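Local coordinates for glycoside hydrolase family 81 (Clostridium thermocellum, PDB 6FOP), which probably hydrolyses beta-1,3-glucans such as laminarin, as a family 81 glycoside hydrolase linked to the cellulosome of its host, at residues N47-P52 with F62-I67; E24-S29 with F99-A104; S39-I44 with F110-V115; I67-P72 with F89-S94. One frame throughout, in Å; residues are numbered along the deposited sequence. Where two conformers were deposited one is given.

Overall arrangement
Interactions 1, 2 and 3 surround one magnesium ion, which takes backbone carbonyls from all three: N47 and Y49 from interaction 1, A102 from interaction 2 and I44 from interaction 3. Interaction 4 continues the hairpin of interaction 1 and shares I67 with it. Interactions 3 and 4 are wholly buried, whereas 1 and 2 are only partly so, and their chemistry follows. Interaction 3 is apolar packing of a short helix and its lead-in on strand 111-118, and interaction 4 is regular antiparallel pairing in a second sheet. Interaction 1 joins a loop to a hairpin through a serine and a tyrosine, and interaction 2 binds a loop to an edge strand through backbone bonds and an arginine.

Interaction 1 of 4, residues N47-P52 with F62-I67; sequences NQYSLP and FKAEGI. With MG (magnesium ion), chain Y.
With chi1 at -64°, Y49 sets CG beside its backbone N and anti to its carbonyl carbon; S50 instead places OG between N and the carbonyl carbon. The first sets Y49 CG toward K63, and chi2 (-70°) then turns the ring face over K63 C and A64 N, both displaced toward the rim; the second brings a hydroxyl to F62. Y49 CD1 is 3.6 Å from K63 C. At the far end Y49 OH passes 3.6 Å from A64 CB, a methyl small enough for the ring to settle against the turn. Q48 CG lies over the rim of the opposite face, and F99 O is the hydrogen-bond partner of the phenol. S50 OG is held twice: it accepts F62 N at 3.0 Å in a nearly straight bond (169°) and donates to L51 O at 2.7 Å. A serine suits this buried place because its short hydroxyl can do both. S50 OG also lies in the plane of the F62 ring, 3.5 Å from F62 CD1. On the loop side, N47 O and Y49 O bind magnesium, together with I44 O and A102 O. K63 and G66 exchange backbone hydrogen bonds, closing the tight hairpin between strands 59-63 and 66-70, while F62 extends its ring among I44 of helix 43-46, A114 and M116 of strand 111-118, and L127 of strand 121-128.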
loop_
_atom_site.group_PDB
_atom_site.type_symbol
_atom_site.label_atom_id
_atom_site.label_comp_id
_atom_site.label_asym_id
_atom_site.label_seq_id
_atom_site.Cartn_x
_atom_site.Cartn_y
_atom_site.Cartn_z
ATOM N N ASN A 47 11.877 -12.944 12.473
ATOM C CA ASN A 47 13.281 -13.142 12.777
ATOM C C ASN A 47 13.478 -13.143 14.302
ATOM O O ASN A 47 12.727 -12.496 15.020
ATOM C CB ASN A 47 14.047 -12.010 12.070
ATOM C CG ASN A 47 15.537 -12.229 12.023
ATOM O OD1 ASN A 47 16.096 -12.915 11.150
ATOM N ND2 ASN A 47 16.197 -11.585 12.949
ATOM N N GLN A 48 14.487 -13.871 14.780
ATOM C CA GLN A 48 14.823 -13.860 16.206
ATOM C C GLN A 48 14.898 -12.412 16.715
ATOM O O GLN A 48 14.306 -12.056 17.730
ATOM C CB GLN A 48 16.152 -14.585 16.399
ATOM C CG GLN A 48 16.665 -14.628 17.823
ATOM C CD GLN A 48 17.951 -15.420 17.959
ATOM O OE1 GLN A 48 18.519 -15.880 16.983
ATOM N NE2 GLN A 48 18.424 -15.552 19.178
ATOM N N TYR A 49 15.692 -11.604 16.026
ATOM C CA TYR A 49 15.835 -10.200 16.335
ATOM C C TYR A 49 14.963 -9.390 15.346
ATOM O O TYR A 49 13.759 -9.415 15.488
ATOM C CB TYR A 49 17.332 -9.823 16.386
ATOM C CG TYR A 49 18.060 -10.537 17.500
ATOM C CD1 TYR A 49 17.827 -10.211 18.834
ATOM C CD2 TYR A 49 18.918 -11.598 17.234
ATOM C CE1 TYR A 49 18.468 -10.893 19.855
ATOM C CE2 TYR A 49 19.578 -12.254 18.240
ATOM C CZ TYR A 49 19.338 -11.918 19.550
ATOM O OH TYR A 49 19.970 -12.628 20.546
ATOM N N SER A 50 15.566 -8.734 14.365
ATOM C CA SER A 50 14.850 -8.154 13.257
ATOM C C SER A 50 15.816 -7.937 12.126
ATOM O O SER A 50 17.038 -8.062 12.299
ATOM C CB SER A 50 14.211 -6.797 13.615
ATOM O OG SER A 50 15.145 -5.721 13.617
ATOM N N LEU A 51 15.267 -7.554 10.981
ATOM C CA LEU A 51 16.029 -6.909 9.909
ATOM C C LEU A 51 15.846 -5.403 10.099
ATOM O O LEU A 51 15.145 -4.969 11.031
ATOM C CB LEU A 51 15.544 -7.374 8.513
ATOM C CG LEU A 51 16.164 -8.676 8.009
ATOM C CD1 LEU A 51 17.642 -8.521 7.683
ATOM C CD2 LEU A 51 15.934 -9.860 8.924
ATOM N N PRO A 52 16.502 -4.584 9.276
ATOM C CA PRO A 52 16.300 -3.144 9.479
ATOM C C PRO A 52 14.851 -2.710 9.349
ATOM O O PRO A 52 14.122 -3.185 8.458
ATOM C CB PRO A 52 17.207 -2.514 8.409
ATOM C CG PRO A 52 18.280 -3.533 8.208
ATOM C CD PRO A 52 17.526 -4.834 8.241
ATOM N N PHE A 62 17.030 -4.545 15.570
ATOM C CA PHE A 62 17.229 -5.300 16.818
ATOM C C PHE A 62 18.375 -6.282 16.623
ATOM O O PHE A 62 18.562 -6.819 15.539
ATOM C CB PHE A 62 15.945 -6.041 17.211
ATOM C CG PHE A 62 14.831 -5.112 17.622
ATOM C CD1 PHE A 62 13.988 -4.549 16.670
ATOM C CD2 PHE A 62 14.629 -4.794 18.972
ATOM C CE1 PHE A 62 12.990 -3.677 17.042
ATOM C CE2 PHE A 62 13.627 -3.910 19.338
ATOM C CZ PHE A 62 12.796 -3.368 18.371
ATOM N N LYS A 63 19.170 -6.457 17.677
ATOM C CA LYS A 63 20.291 -7.411 17.721
ATOM C C LYS A 63 20.511 -7.820 19.164
ATOM O O LYS A 63 19.854 -7.297 20.055
ATOM C CB LYS A 63 21.554 -6.818 17.087
ATOM C CG LYS A 63 22.061 -5.555 17.760
ATOM C CD LYS A 63 23.261 -4.987 17.036
ATOM C CE LYS A 63 23.845 -3.783 17.769
ATOM N NZ LYS A 63 24.921 -3.148 16.961
ATOM N N ALA A 64 21.399 -8.787 19.391
ATOM C CA ALA A 64 21.603 -9.287 20.744
ATOM C C ALA A 64 21.862 -8.180 21.788
ATOM O O ALA A 64 21.329 -8.246 22.897
ATOM C CB ALA A 64 22.700 -10.347 20.751
ATOM N N GLU A 65 22.638 -7.159 21.428
ATOM C CA GLU A 65 23.012 -6.078 22.360
ATOM C C GLU A 65 21.833 -5.149 22.680
ATOM O O GLU A 65 21.768 -4.556 23.755
ATOM C CB GLU A 65 24.163 -5.237 21.755
ATOM C CG GLU A 65 24.607 -4.057 22.624
ATOM C CD GLU A 65 25.649 -3.176 21.985
ATOM O OE1 GLU A 65 26.032 -3.410 20.814
ATOM O OE2 GLU A 65 26.074 -2.217 22.662
ATOM N N GLY A 66 20.922 -4.959 21.730
ATOM C CA GLY A 66 19.875 -3.960 21.916
ATOM C C GLY A 66 19.300 -3.487 20.599
ATOM O O GLY A 66 19.162 -4.283 19.647
ATOM N N ILE A 67 19.003 -2.187 20.534
ATOM C CA ILE A 67 18.305 -1.594 19.390
ATOM C C ILE A 67 19.187 -0.565 18.696
ATOM O O ILE A 67 19.483 0.509 19.261
ATOM C CB ILE A 67 16.974 -0.904 19.805
ATOM C CG1 ILE A 67 16.093 -1.795 20.699
ATOM C CG2 ILE A 67 16.214 -0.508 18.542
ATOM C CD1 ILE A 67 16.237 -1.565 22.189
HETATM MG MG MG Y . 12.232 -10.886 16.551
#

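Interaction 2 of 4, residues E24-S29 with F99-A104; sequences EIYKTS and FPDARA. With MG (magnesium ion), chain Y.
K27 and A104 form a single beta bridge, A104 N donating to Y26 O at 2.9 Å and T28 N to A104 O at 2.9 Å, although the touching parts of the backbones run 77° apart. This is a loop laid across an edge strand, 103-107, with Y26 at the centre of an inverse gamma turn that bends the loop where it arrives. R103 supplies the main side-chain tie. Its CG stands beside the backbone N (chi1 -67°) and the chain is extended from CG to NE, a long reach that lets one guanidinium serve K27 O across the contact and the D101 carboxylate two residues back. R103 NH1 gives a hydrogen bond to K27 O, 3.0 Å away and within the guanidinium plane, while R103 NE forms a salt bridge with D101 OD2, also at 3.0 Å, meeting the carboxylate from above its plane. Two directions of pull thus limit rotation of the guanidinium. Y26 CD1 sits over one of its faces, 4.0 Å above the plane, but the two planes are 54° apart, which is no parallel stack. T28 CG2 packs against R103 CB, and T28 OG1 turns to D105 OD1 for its polar partner. Y26 CB rests 3.6 Å from A102 O. A102 O also coordinates magnesium at 2.2 Å, and Y26 CB lies 3.5 Å from the metal.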
loop_
_atom_site.group_PDB
_atom_site.type_symbol
_atom_site.label_atom_id
_atom_site.label_comp_id
_atom_site.label_asym_id
_atom_site.label_seq_id
_atom_site.Cartn_x
_atom_site.Cartn_y
_atom_site.Cartn_z
ATOM N N GLU A 24 7.095 -20.473 14.344
ATOM C CA GLU A 24 7.629 -19.555 15.356
ATOM C C GLU A 24 7.186 -18.115 15.040
ATOM O O GLU A 24 7.426 -17.616 13.941
ATOM C CB GLU A 24 9.162 -19.578 15.340
ATOM C CG GLU A 24 9.833 -20.917 15.626
ATOM C CD GLU A 24 9.752 -22.002 14.526
ATOM O OE1 GLU A 24 9.464 -21.733 13.310
ATOM O OE2 GLU A 24 9.989 -23.171 14.925
ATOM N N ILE A 25 6.567 -17.454 16.006
ATOM C CA ILE A 25 6.186 -16.045 15.912
ATOM C C ILE A 25 6.770 -15.314 17.110
ATOM O O ILE A 25 6.426 -15.605 18.260
ATOM C CB ILE A 25 4.668 -15.831 15.843
ATOM C CG1 ILE A 25 4.058 -16.665 14.708
ATOM C CG2 ILE A 25 4.362 -14.350 15.585
ATOM C CD1 ILE A 25 2.567 -16.506 14.528
ATOM N N TYR A 26 7.669 -14.364 16.841
ATOM C CA TYR A 26 8.374 -13.620 17.881
ATOM C C TYR A 26 7.470 -12.472 18.346
ATOM O O TYR A 26 7.619 -11.301 17.980
ATOM C CB TYR A 26 9.776 -13.172 17.398
ATOM C CG TYR A 26 10.731 -14.324 17.287
ATOM C CD1 TYR A 26 11.438 -14.774 18.408
ATOM C CD2 TYR A 26 10.923 -14.995 16.064
ATOM C CE1 TYR A 26 12.300 -15.857 18.317
ATOM C CE2 TYR A 26 11.792 -16.080 15.967
ATOM C CZ TYR A 26 12.483 -16.498 17.100
ATOM O OH TYR A 26 13.351 -17.560 17.025
ATOM N N LYS A 27 6.498 -12.875 19.168
ATOM C CA LYS A 27 5.533 -11.990 19.780
ATOM C C LYS A 27 5.464 -12.317 21.275
ATOM O O LYS A 27 5.830 -13.422 21.704
ATOM C CB LYS A 27 4.138 -12.114 19.133
ATOM C CG LYS A 27 3.497 -13.488 19.234
ATOM C CD LYS A 27 2.109 -13.478 18.621
ATOM C CE LYS A 27 1.594 -14.877 18.347
ATOM N NZ LYS A 27 1.322 -15.608 19.598
ATOM N N THR A 28 4.998 -11.345 22.040
ATOM C CA THR A 28 4.702 -11.561 23.450
ATOM C C THR A 28 3.280 -12.026 23.621
ATOM O O THR A 28 2.490 -11.993 22.692
ATOM C CB THR A 28 4.840 -10.274 24.319
ATOM O OG1 THR A 28 3.723 -9.418 24.030
ATOM C CG2 THR A 28 6.153 -9.547 24.040
ATOM N N SER A 29 2.933 -12.403 24.847
ATOM C CA SER A 29 1.561 -12.794 25.168
ATOM C C SER A 29 0.554 -11.637 25.065
ATOM O O SER A 29 -0.642 -11.872 25.061
ATOM C CB SER A 29 1.492 -13.412 26.566
ATOM O OG SER A 29 1.954 -12.494 27.533
ATOM N N PHE A 99 20.520 -10.172 24.824
ATOM C CA PHE A 99 19.115 -10.510 24.935
ATOM C C PHE A 99 18.854 -11.674 23.993
ATOM O O PHE A 99 19.475 -11.735 22.940
ATOM C CB PHE A 99 18.264 -9.324 24.520
ATOM C CG PHE A 99 18.292 -8.186 25.499
ATOM C CD1 PHE A 99 17.502 -8.218 26.631
ATOM C CD2 PHE A 99 19.125 -7.097 25.287
ATOM C CE1 PHE A 99 17.537 -7.175 27.543
ATOM C CE2 PHE A 99 19.167 -6.048 26.196
ATOM C CZ PHE A 99 18.368 -6.093 27.326
ATOM N N PRO A 100 17.924 -12.569 24.341
ATOM C CA PRO A 100 17.733 -13.780 23.543
ATOM C C PRO A 100 16.956 -13.561 22.245
ATOM O O PRO A 100 17.106 -14.349 21.318
ATOM C CB PRO A 100 16.924 -14.687 24.472
ATOM C CG PRO A 100 16.204 -13.774 25.363
ATOM C CD PRO A 100 17.127 -12.602 25.582
ATOM N N ASP A 101 16.165 -12.493 22.172
ATOM C CA ASP A 101 15.327 -12.209 20.988
ATOM C C ASP A 101 14.708 -10.829 21.129
ATOM O O ASP A 101 14.899 -10.176 22.162
ATOM C CB ASP A 101 14.251 -13.286 20.783
ATOM C CG ASP A 101 13.300 -13.460 21.971
ATOM O OD1 ASP A 101 12.875 -12.475 22.587
ATOM O OD2 ASP A 101 12.918 -14.616 22.244
ATOM N N ALA A 102 13.972 -10.400 20.099
ATOM C CA ALA A 102 13.114 -9.228 20.169
ATOM C C ALA A 102 11.748 -9.687 19.710
ATOM O O ALA A 102 11.623 -10.309 18.632
ATOM C CB ALA A 102 13.632 -8.120 19.298
ATOM N N ARG A 103 10.724 -9.332 20.494
ATOM C CA ARG A 103 9.349 -9.773 20.252
ATOM C C ARG A 103 8.387 -8.602 20.161
ATOM O O ARG A 103 8.461 -7.658 20.942
ATOM C CB ARG A 103 8.870 -10.691 21.360
ATOM C CG ARG A 103 9.624 -12.018 21.380
ATOM C CD ARG A 103 9.290 -12.891 22.568
ATOM N NE ARG A 103 9.956 -14.192 22.421
ATOM C CZ ARG A 103 9.394 -15.305 21.928
ATOM N NH1 ARG A 103 8.119 -15.349 21.523
ATOM N NH2 ARG A 103 10.123 -16.408 21.832
ATOM N N ALA A 104 7.446 -8.666 19.209
ATOM C CA ALA A 104 6.417 -7.625 19.119
ATOM C C ALA A 104 5.398 -7.803 20.240
ATOM O O ALA A 104 4.891 -8.887 20.451
ATOM C CB ALA A 104 5.713 -7.661 17.769
HETATM MG MG MG Y . 12.232 -10.886 16.551
#

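Interaction 3 of 4, residues S39-I44 with F110-V115; sequences SWESSI and FAVDAV. With MG (magnesium ion), chain Y.
E41 OE1 accepts a 2.7 Å hydrogen bond from S39 OG; the hydroxyl meets the carboxylate oxygen on its syn side, 28° out of plane. The bond gives a buried acid, whose CB packs on V112, a partner within its own turn, and OE1 also lies over one face of the W40 indole. That bond lies within 39-44; across the contact the side-chain packing is mainly apolar and centres on V112. V112 CG1, set between the backbone N and the carbonyl carbon (chi1 55°), touches E41 CB at 3.8 Å and W40 CH2 at 4.0 Å. Its other methyl, V112 CG2, meets I44 CD1 tip to tip at 4.1 Å, so one branched valine touches three neighbours. Beside it, A114 CB lies 4.4 Å from I44 CG2, a methyl-to-methyl contact. W40 lays its six-membered ring edge against the strand's start: W40 CZ2 is 3.6 Å from F110 O, and A111 N lies near the ring plane. The indole has a cation-pi partner in K129. The lead-in and first turn of the short helix 43-46 thus pack on strand 111-118 of the large antiparallel sheet, and I44 O binds the magnesium ion, in a site built from backbone carbonyls.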
loop_
_atom_site.group_PDB
_atom_site.type_symbol
_atom_site.label_atom_id
_atom_site.label_comp_id
_atom_site.label_asym_id
_atom_site.label_seq_id
_atom_site.Cartn_x
_atom_site.Cartn_y
_atom_site.Cartn_z
ATOM N N SER A 39 4.259 -5.443 6.481
ATOM C CA SER A 39 4.463 -4.070 6.872
ATOM C C SER A 39 5.949 -3.775 7.155
ATOM O O SER A 39 6.832 -4.615 6.970
ATOM C CB SER A 39 3.564 -3.784 8.071
ATOM O OG SER A 39 3.509 -2.387 8.388
ATOM N N TRP A 40 6.205 -2.557 7.573
ATOM C CA TRP A 40 7.569 -2.108 7.821
ATOM C C TRP A 40 8.163 -2.687 9.113
ATOM O O TRP A 40 9.369 -2.811 9.246
ATOM C CB TRP A 40 7.611 -0.577 7.840
ATOM C CG TRP A 40 6.678 0.044 8.837
ATOM C CD1 TRP A 40 5.359 0.362 8.645
ATOM C CD2 TRP A 40 6.969 0.411 10.198
ATOM N NE1 TRP A 40 4.801 0.866 9.779
ATOM C CE2 TRP A 40 5.783 0.953 10.741
ATOM C CE3 TRP A 40 8.136 0.393 10.987
ATOM C CZ2 TRP A 40 5.704 1.410 12.057
ATOM C CZ3 TRP A 40 8.055 0.854 12.284
ATOM C CH2 TRP A 40 6.848 1.371 12.815
ATOM N N GLU A 41 7.317 -3.049 10.070
ATOM C CA GLU A 41 7.769 -3.603 11.343
ATOM C C GLU A 41 7.854 -5.139 11.329
ATOM O O GLU A 41 8.266 -5.761 12.298
ATOM C CB GLU A 41 6.865 -3.140 12.491
ATOM C CG GLU A 41 5.524 -3.868 12.602
ATOM C CD GLU A 41 4.487 -3.561 11.548
ATOM O OE1 GLU A 41 4.591 -2.521 10.887
ATOM O OE2 GLU A 41 3.492 -4.350 11.489
ATOM N N SER A 42 7.436 -5.765 10.222
ATOM C CA SER A 42 7.137 -7.198 10.225
ATOM C C SER A 42 8.280 -8.108 10.565
ATOM O O SER A 42 8.046 -9.183 11.099
ATOM C CB SER A 42 6.522 -7.591 8.894
ATOM O OG SER A 42 5.322 -6.887 8.684
ATOM N N SER A 43 9.519 -7.717 10.244
ATOM C CA SER A 43 10.651 -8.639 10.475
ATOM C C SER A 43 10.902 -8.955 11.960
ATOM O O SER A 43 11.482 -9.990 12.280
ATOM C CB SER A 43 11.940 -8.125 9.843
ATOM O OG SER A 43 12.501 -7.035 10.576
ATOM N N ILE A 44 10.409 -8.099 12.843
ATOM C CA ILE A 44 10.431 -8.392 14.278
ATOM C C ILE A 44 9.749 -9.713 14.608
ATOM O O ILE A 44 10.255 -10.462 15.442
ATOM C CB ILE A 44 9.796 -7.270 15.098
ATOM C CG1 ILE A 44 10.521 -5.937 14.892
ATOM C CG2 ILE A 44 9.788 -7.614 16.583
ATOM C CD1 ILE A 44 9.736 -4.736 15.376
ATOM N N PHE A 110 0.577 2.905 12.869
ATOM C CA PHE A 110 1.882 3.407 12.443
ATOM C C PHE A 110 2.928 3.402 13.559
ATOM O O PHE A 110 3.879 4.196 13.536
ATOM C CB PHE A 110 1.784 4.773 11.711
ATOM C CG PHE A 110 0.883 5.813 12.322
ATOM C CD1 PHE A 110 -0.503 5.806 12.063
ATOM C CD2 PHE A 110 1.415 6.902 13.006
ATOM C CE1 PHE A 110 -1.316 6.805 12.547
ATOM C CE2 PHE A 110 0.587 7.907 13.497
ATOM C CZ PHE A 110 -0.784 7.838 13.295
ATOM N N ALA A 111 2.831 2.420 14.455
ATOM C CA ALA A 111 3.844 2.229 15.481
ATOM C C ALA A 111 3.909 0.763 15.872
ATOM O O ALA A 111 2.968 -0.015 15.633
ATOM C CB ALA A 111 3.597 3.141 16.692
ATOM N N VAL A 112 4.993 0.418 16.556
ATOM C CA VAL A 112 5.187 -0.925 17.127
ATOM C C VAL A 112 5.876 -0.789 18.481
ATOM O O VAL A 112 6.798 0.014 18.623
ATOM C CB VAL A 112 6.002 -1.846 16.189
ATOM C CG1 VAL A 112 7.351 -1.245 15.806
ATOM C CG2 VAL A 112 6.169 -3.242 16.754
ATOM N N ASP A 113 5.421 -1.575 19.444
ATOM C CA ASP A 113 6.127 -1.782 20.702
ATOM C C ASP A 113 6.770 -3.157 20.628
ATOM O O ASP A 113 6.075 -4.138 20.345
ATOM C CB ASP A 113 5.169 -1.798 21.888
ATOM C CG ASP A 113 4.433 -0.491 22.115
ATOM O OD1 ASP A 113 4.847 0.580 21.625
ATOM O OD2 ASP A 113 3.390 -0.550 22.814
ATOM N N ALA A 114 8.074 -3.227 20.905
ATOM C CA ALA A 114 8.802 -4.503 20.951
ATOM C C ALA A 114 9.544 -4.631 22.274
ATOM O O ALA A 114 9.994 -3.632 22.827
ATOM C CB ALA A 114 9.775 -4.609 19.786
ATOM N N VAL A 115 9.696 -5.870 22.730
ATOM C CA VAL A 115 10.330 -6.145 24.015
ATOM C C VAL A 115 11.512 -7.079 23.800
ATOM O O VAL A 115 11.421 -8.067 23.066
ATOM C CB VAL A 115 9.337 -6.843 24.975
ATOM C CG1 VAL A 115 10.040 -7.294 26.266
ATOM C CG2 VAL A 115 8.191 -5.924 25.316
HETATM MG MG MG Y . 12.232 -10.886 16.551
#

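Interaction 4 of 4, residues I67-P72 with F89-S94; sequences IEVGKP and FTVGHS
V69 and F89 form the tight part of this antiparallel strand pair, lying side by side and pointing the same way. Chi1 of 55° puts F89 CG between its backbone N and carbonyl carbon, and the ring folds over the valine: V69 CB stands 4.0 Å from the ring centroid and 22° off its normal, a CH-pi contact. V91 CG2 meets the ring at its edge, in plane, and lies 4.0 Å from V69 CG2. Branched aliphatic residues suit this face, which I67 shares; I203 of strand 200-206 and F136 and F138 of strand 133-139, in another sheet, pack on it. I67 and V91 are a hydrogen-bonded pair, V91 N to I67 O being 2.8 Å; V69 and F89 are another, with V69 N to F89 O at 2.8 Å and the return bond, F89 N to V69 O, longer at 3.2 Å. The other face has less side-chain contact and is polar, though both its residues are buried. E68 and T90 form the non-hydrogen-bonded pair there, touching where E68 CG approaches T90 OG1 at 3.5 Å. G70-P72 and G92-S94 leave from opposite ends of the pairing and make no contact across it; P72 and S94 are partly exposed. Backbone bonds therefore fix the register; one face adds CH-pi packing, the other an E68-K63 salt bridge within the sheet and bonds from E68 to H85 and T90 to N87.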
loop_
_atom_site.group_PDB
_atom_site.type_symbol
_atom_site.label_atom_id
_atom_site.label_comp_id
_atom_site.label_asym_id
_atom_site.label_seq_id
_atom_site.Cartn_x
_atom_site.Cartn_y
_atom_site.Cartn_z
ATOM N N ILE A 67 19.003 -2.187 20.534
ATOM C CA ILE A 67 18.305 -1.594 19.390
ATOM C C ILE A 67 19.187 -0.565 18.696
ATOM O O ILE A 67 19.483 0.509 19.261
ATOM C CB ILE A 67 16.974 -0.904 19.805
ATOM C CG1 ILE A 67 16.093 -1.795 20.699
ATOM C CG2 ILE A 67 16.214 -0.508 18.542
ATOM C CD1 ILE A 67 16.237 -1.565 22.189
ATOM N N GLU A 68 19.624 -0.871 17.470
ATOM C CA GLU A 68 20.341 0.116 16.676
ATOM C C GLU A 68 19.368 1.210 16.285
ATOM O O GLU A 68 18.234 0.907 15.915
ATOM C CB GLU A 68 20.935 -0.462 15.392
ATOM C CG GLU A 68 21.929 -1.583 15.617
ATOM C CD GLU A 68 22.697 -1.964 14.371
ATOM O OE1 GLU A 68 22.231 -1.672 13.253
ATOM O OE2 GLU A 68 23.769 -2.607 14.509
ATOM N N VAL A 69 19.839 2.439 16.311
ATOM C CA VAL A 69 19.119 3.636 15.910
ATOM C C VAL A 69 19.956 4.382 14.888
ATOM O O VAL A 69 21.176 4.569 15.087
ATOM C CB VAL A 69 18.846 4.566 17.102
ATOM C CG1 VAL A 69 18.147 5.845 16.655
ATOM C CG2 VAL A 69 18.052 3.863 18.192
ATOM N N GLY A 70 19.331 4.845 13.807
ATOM C CA GLY A 70 20.052 5.678 12.854
ATOM C C GLY A 70 19.156 6.556 12.012
ATOM O O GLY A 70 17.934 6.350 11.944
ATOM N N LYS A 71 19.796 7.497 11.323
ATOM C CA LYS A 71 19.163 8.283 10.294
ATOM C C LYS A 71 19.936 7.991 9.028
ATOM O O LYS A 71 21.123 8.277 8.959
ATOM C CB LYS A 71 19.161 9.791 10.557
ATOM C CG LYS A 71 18.283 10.514 9.514
ATOM C CD LYS A 71 18.131 11.981 9.768
ATOM C CE LYS A 71 17.307 12.628 8.685
ATOM N NZ LYS A 71 18.066 12.793 7.432
ATOM N N PRO A 72 19.284 7.438 7.988
ATOM C CA PRO A 72 20.047 7.078 6.781
ATOM C C PRO A 72 20.777 8.221 6.109
ATOM O O PRO A 72 20.261 9.345 6.047
ATOM C CB PRO A 72 18.965 6.504 5.850
ATOM C CG PRO A 72 17.946 5.948 6.804
ATOM C CD PRO A 72 17.907 6.927 7.937
ATOM N N PHE A 89 23.778 4.833 16.894
ATOM C CA PHE A 89 24.050 4.318 18.244
ATOM C C PHE A 89 23.131 3.153 18.526
ATOM O O PHE A 89 22.003 3.068 17.976
ATOM C CB PHE A 89 23.913 5.392 19.337
ATOM C CG PHE A 89 22.598 6.079 19.346
ATOM C CD1 PHE A 89 21.546 5.567 20.118
ATOM C CD2 PHE A 89 22.408 7.257 18.656
ATOM C CE1 PHE A 89 20.323 6.215 20.162
ATOM C CE2 PHE A 89 21.189 7.902 18.677
ATOM C CZ PHE A 89 20.150 7.395 19.458
ATOM N N THR A 90 23.579 2.257 19.403
ATOM C CA THR A 90 22.762 1.160 19.853
ATOM C C THR A 90 22.286 1.450 21.283
ATOM O O THR A 90 23.095 1.776 22.169
ATOM C CB THR A 90 23.542 -0.176 19.766
ATOM O OG1 THR A 90 23.783 -0.491 18.380
ATOM C CG2 THR A 90 22.796 -1.283 20.385
ATOM N N VAL A 91 20.980 1.344 21.497
ATOM C CA VAL A 91 20.384 1.453 22.817
ATOM C C VAL A 91 20.464 0.074 23.429
ATOM O O VAL A 91 19.712 -0.821 23.068
ATOM C CB VAL A 91 18.926 1.940 22.742
ATOM C CG1 VAL A 91 18.273 1.966 24.118
ATOM C CG2 VAL A 91 18.850 3.323 22.113
ATOM N N GLY A 92 21.412 -0.067 24.369
ATOM C CA GLY A 92 21.642 -1.301 25.101
ATOM C C GLY A 92 21.309 -1.115 26.579
ATOM O O GLY A 92 20.677 -0.126 26.978
ATOM N N HIS A 93 21.801 -2.044 27.388
ATOM C CA HIS A 93 21.397 -2.182 28.776
ATOM C C HIS A 93 22.677 -2.368 29.616
ATOM O O HIS A 93 23.644 -3.041 29.197
ATOM C CB HIS A 93 20.456 -3.365 28.876
ATOM C CG HIS A 93 19.755 -3.507 30.186
ATOM N ND1 HIS A 93 20.400 -3.938 31.318
ATOM C CD2 HIS A 93 18.458 -3.365 30.528
ATOM C CE1 HIS A 93 19.538 -4.042 32.312
ATOM N NE2 HIS A 93 18.350 -3.691 31.856
ATOM N N SER A 94 22.690 -1.768 30.805
ATOM C CA SER A 94 23.904 -1.708 31.627
ATOM C C SER A 94 24.318 -3.039 32.225
ATOM O O SER A 94 25.470 -3.210 32.591
ATOM C CB SER A 94 23.741 -0.658 32.727
ATOM O OG SER A 94 22.716 -0.973 33.633
#